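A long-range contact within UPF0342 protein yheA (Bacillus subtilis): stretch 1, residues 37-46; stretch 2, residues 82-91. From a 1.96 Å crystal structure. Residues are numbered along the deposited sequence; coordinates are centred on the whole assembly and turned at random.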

# COMPACT_ATOMS: atom_id res chain seq x y z
N SER A 37 14.82 18.76 -23.07
CA SER A 37 16.01 18.16 -22.48
C SER A 37 15.65 17.33 -21.22
O SER A 37 16.15 16.21 -21.05
CB SER A 37 17.06 19.23 -22.11
OG SER A 37 17.29 20.14 -23.19
N ALA A 38 14.85 17.91 -20.34
CA ALA A 38 14.48 17.26 -19.07
C ALA A 38 13.59 16.03 -19.33
O ALA A 38 13.74 15.00 -18.68
CB ALA A 38 13.76 18.26 -18.15
N LYS A 39 12.64 16.16 -20.25
CA LYS A 39 11.76 15.04 -20.61
C LYS A 39 12.61 13.83 -20.97
O LYS A 39 12.39 12.75 -20.40
CB LYS A 39 10.84 15.41 -21.78
CG LYS A 39 9.84 14.28 -22.19
CD LYS A 39 9.12 14.71 -23.46
CE LYS A 39 7.83 13.91 -23.71
NZ LYS A 39 8.17 12.61 -24.25
N ARG A 40 13.58 14.02 -21.87
CA ARG A 40 14.48 12.93 -22.29
C ARG A 40 15.27 12.28 -21.16
O ARG A 40 15.38 11.06 -21.09
CB ARG A 40 15.43 13.37 -23.42
CG ARG A 40 16.36 12.25 -23.90
CD ARG A 40 17.39 12.71 -24.95
NE ARG A 40 16.79 13.56 -25.98
CZ ARG A 40 17.48 14.44 -26.70
NH1 ARG A 40 18.76 14.59 -26.48
NH2 ARG A 40 16.85 15.18 -27.60
N MSE A 41 15.82 13.10 -20.26
CA MSE A 41 16.57 12.58 -19.13
C MSE A 41 15.66 11.80 -18.16
O MSE A 41 16.03 10.72 -17.69
CB MSE A 41 17.24 13.75 -18.38
CG MSE A 41 18.32 14.46 -19.20
SE MSE A 41 18.83 16.17 -18.38
CE MSE A 41 19.59 15.50 -16.75
N PHE A 42 14.49 12.36 -17.87
CA PHE A 42 13.54 11.73 -16.93
C PHE A 42 13.02 10.40 -17.52
O PHE A 42 12.93 9.39 -16.83
CB PHE A 42 12.39 12.68 -16.62
CG PHE A 42 11.39 12.14 -15.59
CD1 PHE A 42 11.77 11.96 -14.26
CD2 PHE A 42 10.08 11.87 -15.96
CE1 PHE A 42 10.84 11.47 -13.30
CE2 PHE A 42 9.14 11.39 -15.01
CZ PHE A 42 9.53 11.20 -13.68
N GLU A 43 12.72 10.41 -18.82
CA GLU A 43 12.27 9.20 -19.51
C GLU A 43 13.32 8.09 -19.55
O GLU A 43 13.00 6.93 -19.31
CB GLU A 43 11.73 9.52 -20.91
CG GLU A 43 10.35 10.16 -20.84
CD GLU A 43 9.80 10.52 -22.20
OE1 GLU A 43 10.53 10.43 -23.21
OE2 GLU A 43 8.62 10.93 -22.26
N ASN A 44 14.57 8.44 -19.85
CA ASN A 44 15.65 7.45 -19.86
C ASN A 44 15.91 6.86 -18.47
O ASN A 44 16.25 5.68 -18.33
CB ASN A 44 16.93 8.06 -20.47
CG ASN A 44 18.15 7.15 -20.30
OD1 ASN A 44 19.09 7.49 -19.58
ND2 ASN A 44 18.14 6.01 -20.98
N PHE A 45 15.74 7.68 -17.45
CA PHE A 45 15.74 7.28 -16.06
C PHE A 45 14.61 6.29 -15.72
O PHE A 45 14.84 5.29 -15.14
CB PHE A 45 15.58 8.51 -15.17
CG PHE A 45 15.37 8.20 -13.74
CD1 PHE A 45 16.38 7.68 -12.97
CD2 PHE A 45 14.19 8.46 -13.14
CE1 PHE A 45 16.19 7.41 -11.68
CE2 PHE A 45 14.00 8.18 -11.82
CZ PHE A 45 14.99 7.67 -11.10
N ARG A 46 13.39 6.67 -16.00
CA ARG A 46 12.26 5.81 -15.83
C ARG A 46 12.44 4.47 -16.52
O ARG A 46 12.14 3.47 -15.95
CB ARG A 46 10.97 6.52 -16.18
CG ARG A 46 10.42 7.32 -15.09
CD ARG A 46 9.17 8.11 -15.46
NE ARG A 46 7.98 7.32 -15.69
CZ ARG A 46 6.90 7.69 -16.41
NH1 ARG A 46 6.77 8.89 -16.96
NH2 ARG A 46 5.93 6.82 -16.58
N LYS A 82 15.04 20.85 -11.57
CA LYS A 82 13.60 20.68 -11.78
C LYS A 82 13.21 19.21 -11.74
O LYS A 82 12.18 18.85 -11.15
CB LYS A 82 13.19 21.26 -13.12
CG LYS A 82 11.95 22.15 -13.20
CD LYS A 82 11.15 22.38 -11.89
CE LYS A 82 11.56 23.77 -11.38
NZ LYS A 82 10.70 24.45 -10.35
N ILE A 83 13.97 18.35 -12.41
CA ILE A 83 13.68 16.90 -12.34
C ILE A 83 13.77 16.39 -10.90
O ILE A 83 12.98 15.53 -10.48
CB ILE A 83 14.62 16.08 -13.25
CG1 ILE A 83 14.35 16.41 -14.73
CG2 ILE A 83 14.46 14.56 -12.99
CD1 ILE A 83 15.42 15.83 -15.67
N SER A 84 14.72 16.93 -10.14
CA SER A 84 14.89 16.51 -8.74
C SER A 84 13.67 16.88 -7.92
O SER A 84 13.28 16.12 -7.05
CB SER A 84 16.12 17.17 -8.09
OG SER A 84 17.30 16.65 -8.67
N GLN A 85 13.10 18.05 -8.22
CA GLN A 85 11.85 18.53 -7.58
C GLN A 85 10.67 17.61 -7.87
O GLN A 85 9.87 17.31 -6.98
CB GLN A 85 11.54 19.97 -8.00
CG GLN A 85 12.51 21.01 -7.41
CD GLN A 85 12.18 22.45 -7.77
OE1 GLN A 85 11.10 22.76 -8.27
NE2 GLN A 85 13.15 23.33 -7.56
N LEU A 86 10.55 17.19 -9.13
CA LEU A 86 9.56 16.18 -9.52
C LEU A 86 9.77 14.85 -8.76
O LEU A 86 8.81 14.28 -8.22
CB LEU A 86 9.55 15.97 -11.05
CG LEU A 86 8.75 14.78 -11.60
CD1 LEU A 86 7.24 14.88 -11.19
CD2 LEU A 86 8.92 14.67 -13.11
N MSE A 87 11.01 14.36 -8.72
CA MSE A 87 11.35 13.12 -8.03
C MSE A 87 11.08 13.23 -6.53
O MSE A 87 10.58 12.29 -5.91
CB MSE A 87 12.79 12.68 -8.31
CG MSE A 87 13.00 12.20 -9.78
SE MSE A 87 14.71 11.73 -10.16
CE MSE A 87 14.97 10.32 -9.08
N GLU A 88 11.38 14.40 -5.96
CA GLU A 88 11.05 14.66 -4.56
C GLU A 88 9.53 14.65 -4.33
O GLU A 88 9.06 14.04 -3.36
CB GLU A 88 11.68 15.98 -4.10
CG GLU A 88 13.20 15.86 -3.83
CD GLU A 88 13.93 17.22 -3.72
OE1 GLU A 88 13.43 18.25 -4.21
OE2 GLU A 88 15.04 17.25 -3.15
N ALA A 89 8.77 15.32 -5.21
CA ALA A 89 7.30 15.27 -5.15
C ALA A 89 6.74 13.85 -5.30
O ALA A 89 5.78 13.50 -4.60
CB ALA A 89 6.65 16.23 -6.15
N GLU A 90 7.32 13.05 -6.20
CA GLU A 90 6.99 11.61 -6.29
C GLU A 90 7.20 10.86 -4.97
O GLU A 90 6.33 10.11 -4.55
CB GLU A 90 7.82 10.88 -7.36
CG GLU A 90 7.58 11.38 -8.78
CD GLU A 90 8.33 10.52 -9.79
OE1 GLU A 90 9.46 10.10 -9.48
OE2 GLU A 90 7.77 10.26 -10.86
N GLN A 91 8.37 11.05 -4.34
CA GLN A 91 8.69 10.37 -3.10
C GLN A 91 7.75 10.81 -1.96
O GLN A 91 7.30 9.98 -1.17
CB GLN A 91 10.18 10.55 -2.73
CG GLN A 91 10.68 9.71 -1.52
CD GLN A 91 10.51 8.18 -1.67
OE1 GLN A 91 10.34 7.62 -2.77
NE2 GLN A 91 10.57 7.49 -0.53

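Two helices can meet without a single hydrogen bond between the stretches considered, with side-chain fit making the contact, and the pair formed here by residues 37-46 and 82-91 of yheA is a compact illustration. Both stretches are helical throughout, and each belongs to a helix that runs on beyond it at both ends. Their N-to-C directions differ by 45°, with a signed crossing angle of -45°, and the axes come no closer than 10.9 Å. Backbone hydrogen bonds of the i to i+4 kind, such as Phe42 N to Ala38 O at 2.9 Å and Met87 N to Ile83 O at 2.9 Å, satisfy the main chain inside each helix, leaving side chains to fill the space between.

The principal bump is Phe42. Its CA-to-CB bond points toward the second helix, and with chi1 at t the ring enters a hollow bounded by Ile83, Leu86, Met87 and Glu90. These positions, spaced by three, one and three residues, are the classic four corners of a helical hole, into which a knob from a neighbouring helix can settle. The walls differ in character. Leu86 covers one face of the ring: its CD2 lies 3.7 Å from the centroid of the Phe42 ring, only 16° off the normal, a CH-pi contact in which a methyl group rests on the aromatic electron cloud. Met87 and Glu90 lie at the edge instead. The CG of Met87 is 4.2 Å from Phe42 CE1, while Glu90 OE2 approaches Phe42 CZ to 3.5 Å. An electronegative oxygen is well placed there, because the rim of an aromatic ring carries its slightly positive hydrogens; this oxygen is also hydrogen-bonded elsewhere in the structure. Ile83 completes the hole obliquely, its CG2 4.0 Å from Phe42 CD1.

Ile83 is itself a bump in the other direction. The nearest CA atoms across the contact are those of Ala38 and Ile83, 6.8 Å apart, and the small side chain of Ala38 accompanies this close approach. With chi1 at m and chi2 at t, Ile83 extends CD1 against the first helix, where it lies 3.8 Å from Ala38 CB, 3.9 Å from Met41 CB and 3.5 Å from the carbonyl oxygen, Ala38 O. One branched side chain thus touches Phe42 through CG2 and reaches the Ala38 and Met41 surface through CD1.

Farther along, Phe45 meets Met87, a selenomethionine in this crystal. The CA-to-CB bond of Met87 points sideways, yet its flexible chain brings its end nearer, so that its CE comes within 3.3 Å of Phe45 CZ. Its SE atom lies 4.4 Å from the centroid of the Phe45 ring, 29° off the normal, an oblique chalcogen-aromatic contact favoured by dispersion, to which the polarizable selenium contributes.

No polar pairing crosses between the two stretches; within them, Lys39 NZ forms a salt bridge with Glu43 OE2 at 2.6 Å, and Lys82 NZ donates to Gln85 OE1 at 2.7 Å. The joint, burying 354 Å² over both sides, rests mainly on interlocking shape.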